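Local atomic coordinates of large ribosomal subunit protein uL10 (PDB entry 1ZAV), a protein that probably forms part of the ribosomal stalk, binding rRNA of the large subunit and L7/L12 dimers and helping the ribosome interact with GTP-bound translation factors. Residues E40-Y49 against D92-F103. Sequence-based numbering, arbitrary orientation.
Sequences ELRSRLREKY and DPVEAVKIIYNF
One face of the Phe103 ring is covered by Leu41 CB, 3.9 Å from the ring centroid and 6° off its normal, a CH-pi contact; Glu40 CG and Arg44 NH1 lie at the edge. That edge in turn meets a face of the Arg44 guanidinium: Phe103 CD1 sits over its centre, with the two planes 77° apart. In the guanidinium plane a water bridges Arg44 NH1 to Ile99 O, while Asp106 forms a salt bridge with the same nitrogen. The Tyr49 ring turns its edge to 92-103, its OH donating to Asp92 O at 2.4 Å, a length too short to trust in detail, and taking a weak, bent bond from Ala96 N. A phenylalanine at Tyr49 would probably leave Asp92 O without this donor and Ala96 N without its weak acceptor. Midway, Ile99 is a knob among Leu41, Arg44, Leu45 and Lys48; with CG2 anti to its backbone N, that methyl reaches Leu45 CD2 at 3.8 Å. The axes of 40-49 and 94-103 come within 9.9 Å, 154° between their directions. Phe55 of strand 53-58 packs against Leu41, Leu45 and Ile100, and Leu24 of strand 24-28 meets Ala96, seating this L10-family helix pair side by side on the antiparallel sheet.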
# COMPACT_ATOMS: atom_id res chain seq x y z
N GLU A 40 -13.01 25.58 22.17
CA GLU A 40 -13.01 25.35 20.73
C GLU A 40 -12.60 23.92 20.35
O GLU A 40 -13.22 23.30 19.50
CB GLU A 40 -12.09 26.36 20.03
CG GLU A 40 -11.98 26.16 18.53
CD GLU A 40 -13.32 26.32 17.82
OE1 GLU A 40 -14.27 25.58 18.14
OE2 GLU A 40 -13.42 27.20 16.93
N LEU A 41 -11.55 23.40 20.99
CA LEU A 41 -11.13 22.03 20.69
C LEU A 41 -12.25 21.06 21.05
O LEU A 41 -12.55 20.13 20.30
CB LEU A 41 -9.86 21.68 21.47
CG LEU A 41 -9.32 20.24 21.42
CD1 LEU A 41 -9.06 19.76 19.98
CD2 LEU A 41 -8.03 20.18 22.22
N ARG A 42 -12.86 21.26 22.22
CA ARG A 42 -13.94 20.38 22.65
C ARG A 42 -15.12 20.44 21.70
O ARG A 42 -15.80 19.44 21.48
CB ARG A 42 -14.39 20.73 24.07
CG ARG A 42 -13.44 20.19 25.12
CD ARG A 42 -13.84 20.63 26.51
NE ARG A 42 -13.00 20.00 27.52
CZ ARG A 42 -12.95 20.37 28.80
NH1 ARG A 42 -13.70 21.38 29.24
NH2 ARG A 42 -12.15 19.72 29.64
N SER A 43 -15.37 21.63 21.15
CA SER A 43 -16.48 21.81 20.22
C SER A 43 -16.18 21.06 18.92
O SER A 43 -17.07 20.40 18.37
CB SER A 43 -16.68 23.30 19.93
OG SER A 43 -17.01 24.00 21.12
N ARG A 44 -14.94 21.15 18.44
CA ARG A 44 -14.57 20.46 17.21
C ARG A 44 -14.69 18.95 17.41
O ARG A 44 -15.09 18.22 16.50
CB ARG A 44 -13.14 20.82 16.79
CG ARG A 44 -12.95 22.29 16.35
CD ARG A 44 -11.56 22.53 15.75
NE ARG A 44 -11.23 23.95 15.63
CZ ARG A 44 -10.09 24.43 15.12
NH1 ARG A 44 -9.17 23.59 14.67
NH2 ARG A 44 -9.87 25.73 15.08
N LEU A 45 -14.34 18.49 18.61
CA LEU A 45 -14.44 17.07 18.90
C LEU A 45 -15.90 16.61 18.95
O LEU A 45 -16.26 15.62 18.34
CB LEU A 45 -13.75 16.76 20.24
CG LEU A 45 -12.22 16.82 20.17
CD1 LEU A 45 -11.62 16.75 21.57
CD2 LEU A 45 -11.71 15.67 19.29
N ARG A 46 -16.72 17.35 19.68
CA ARG A 46 -18.13 17.02 19.83
C ARG A 46 -18.89 16.98 18.50
O ARG A 46 -19.72 16.09 18.27
CB ARG A 46 -18.79 18.01 20.78
CG ARG A 46 -20.27 17.77 21.01
CD ARG A 46 -20.86 18.85 21.91
NE ARG A 46 -20.33 18.80 23.27
CZ ARG A 46 -20.53 17.78 24.11
NH1 ARG A 46 -21.24 16.73 23.72
NH2 ARG A 46 -20.03 17.82 25.34
N GLU A 47 -18.60 17.95 17.64
CA GLU A 47 -19.22 18.04 16.33
C GLU A 47 -19.06 16.73 15.56
O GLU A 47 -19.89 16.38 14.73
CB GLU A 47 -18.57 19.18 15.55
CG GLU A 47 -18.81 19.16 14.05
CD GLU A 47 -18.03 20.25 13.34
OE1 GLU A 47 -18.37 21.44 13.52
OE2 GLU A 47 -17.08 19.91 12.60
N LYS A 48 -17.99 16.00 15.87
CA LYS A 48 -17.71 14.74 15.20
C LYS A 48 -17.99 13.51 16.05
O LYS A 48 -18.33 12.45 15.53
CB LYS A 48 -16.24 14.69 14.75
CG LYS A 48 -15.85 15.75 13.72
CD LYS A 48 -16.55 15.51 12.39
CE LYS A 48 -16.08 16.51 11.34
NZ LYS A 48 -16.63 16.16 10.01
N TYR A 49 -17.84 13.64 17.37
CA TYR A 49 -18.05 12.49 18.25
C TYR A 49 -19.22 12.61 19.23
O TYR A 49 -19.61 11.61 19.85
CB TYR A 49 -16.76 12.22 19.04
CG TYR A 49 -15.63 11.61 18.24
CD1 TYR A 49 -15.43 10.22 18.20
CD2 TYR A 49 -14.75 12.42 17.51
CE1 TYR A 49 -14.38 9.66 17.46
CE2 TYR A 49 -13.70 11.86 16.77
CZ TYR A 49 -13.52 10.49 16.75
OH TYR A 49 -12.48 9.94 16.01
N ASP A 92 -15.03 5.64 15.52
CA ASP A 92 -13.66 5.35 15.09
C ASP A 92 -12.77 6.47 15.63
O ASP A 92 -13.06 7.64 15.42
CB ASP A 92 -13.57 5.26 13.56
CG ASP A 92 -12.20 4.80 13.09
OD1 ASP A 92 -11.30 5.65 13.00
OD2 ASP A 92 -12.02 3.58 12.85
N PRO A 93 -11.68 6.11 16.33
CA PRO A 93 -10.74 7.06 16.94
C PRO A 93 -9.84 7.93 16.06
O PRO A 93 -9.39 9.00 16.50
CB PRO A 93 -9.94 6.17 17.88
CG PRO A 93 -9.84 4.89 17.12
CD PRO A 93 -11.26 4.72 16.58
N VAL A 94 -9.57 7.49 14.84
CA VAL A 94 -8.67 8.24 13.96
C VAL A 94 -9.01 9.71 13.78
O VAL A 94 -8.12 10.56 13.82
CB VAL A 94 -8.55 7.55 12.59
CG1 VAL A 94 -7.75 8.43 11.62
CG2 VAL A 94 -7.85 6.20 12.77
N GLU A 95 -10.29 10.03 13.59
CA GLU A 95 -10.69 11.41 13.38
C GLU A 95 -10.35 12.36 14.55
O GLU A 95 -10.14 13.55 14.35
CB GLU A 95 -12.19 11.48 13.09
CG GLU A 95 -12.74 12.90 12.96
CD GLU A 95 -12.20 13.62 11.74
OE1 GLU A 95 -12.40 14.86 11.65
OE2 GLU A 95 -11.60 12.96 10.87
N ALA A 96 -10.31 11.83 15.78
CA ALA A 96 -9.99 12.67 16.93
C ALA A 96 -8.52 13.07 16.90
O ALA A 96 -8.16 14.18 17.29
CB ALA A 96 -10.31 11.93 18.24
N VAL A 97 -7.67 12.17 16.44
CA VAL A 97 -6.25 12.49 16.36
C VAL A 97 -6.09 13.64 15.34
O VAL A 97 -5.40 14.63 15.61
CB VAL A 97 -5.42 11.27 15.92
CG1 VAL A 97 -3.93 11.64 15.89
CG2 VAL A 97 -5.66 10.10 16.89
N LYS A 98 -6.75 13.51 14.20
CA LYS A 98 -6.68 14.55 13.16
C LYS A 98 -7.16 15.90 13.69
O LYS A 98 -6.57 16.94 13.40
CB LYS A 98 -7.54 14.17 11.96
CG LYS A 98 -7.46 15.17 10.81
CD LYS A 98 -8.59 14.98 9.80
CE LYS A 98 -8.72 13.53 9.36
NZ LYS A 98 -7.50 13.02 8.67
N ILE A 99 -8.25 15.87 14.45
CA ILE A 99 -8.81 17.09 15.02
C ILE A 99 -7.83 17.82 15.94
O ILE A 99 -7.65 19.03 15.83
CB ILE A 99 -10.14 16.80 15.79
CG1 ILE A 99 -11.23 16.39 14.79
CG2 ILE A 99 -10.60 18.04 16.57
CD1 ILE A 99 -12.53 15.92 15.43
N ILE A 100 -7.19 17.10 16.86
CA ILE A 100 -6.28 17.77 17.77
C ILE A 100 -4.97 18.14 17.09
O ILE A 100 -4.31 19.10 17.47
CB ILE A 100 -6.00 16.91 19.03
CG1 ILE A 100 -5.35 17.78 20.11
CG2 ILE A 100 -5.12 15.74 18.67
CD1 ILE A 100 -5.15 17.06 21.44
N TYR A 101 -4.60 17.36 16.08
CA TYR A 101 -3.37 17.64 15.33
C TYR A 101 -3.55 18.98 14.60
O TYR A 101 -2.69 19.86 14.68
CB TYR A 101 -3.11 16.54 14.30
CG TYR A 101 -1.85 16.74 13.48
CD1 TYR A 101 -0.59 16.44 14.02
CD2 TYR A 101 -1.91 17.23 12.17
CE1 TYR A 101 0.58 16.63 13.27
CE2 TYR A 101 -0.74 17.42 11.42
CZ TYR A 101 0.49 17.12 11.98
OH TYR A 101 1.64 17.30 11.24
N ASN A 102 -4.67 19.14 13.91
CA ASN A 102 -4.95 20.37 13.17
C ASN A 102 -5.26 21.55 14.09
O ASN A 102 -5.14 22.71 13.68
CB ASN A 102 -6.11 20.14 12.19
CG ASN A 102 -5.73 19.21 11.04
OD1 ASN A 102 -6.59 18.59 10.42
ND2 ASN A 102 -4.43 19.13 10.76
N PHE A 103 -5.66 21.27 15.33
CA PHE A 103 -5.96 22.34 16.27
C PHE A 103 -4.64 22.97 16.73
O PHE A 103 -4.51 24.19 16.76
CB PHE A 103 -6.72 21.80 17.49
CG PHE A 103 -7.06 22.86 18.51
CD1 PHE A 103 -8.16 23.70 18.31
CD2 PHE A 103 -6.28 23.03 19.65
CE1 PHE A 103 -8.47 24.68 19.24
CE2 PHE A 103 -6.58 24.01 20.58
CZ PHE A 103 -7.68 24.84 20.38
O HOH W 1 -8.81 20.59 14.29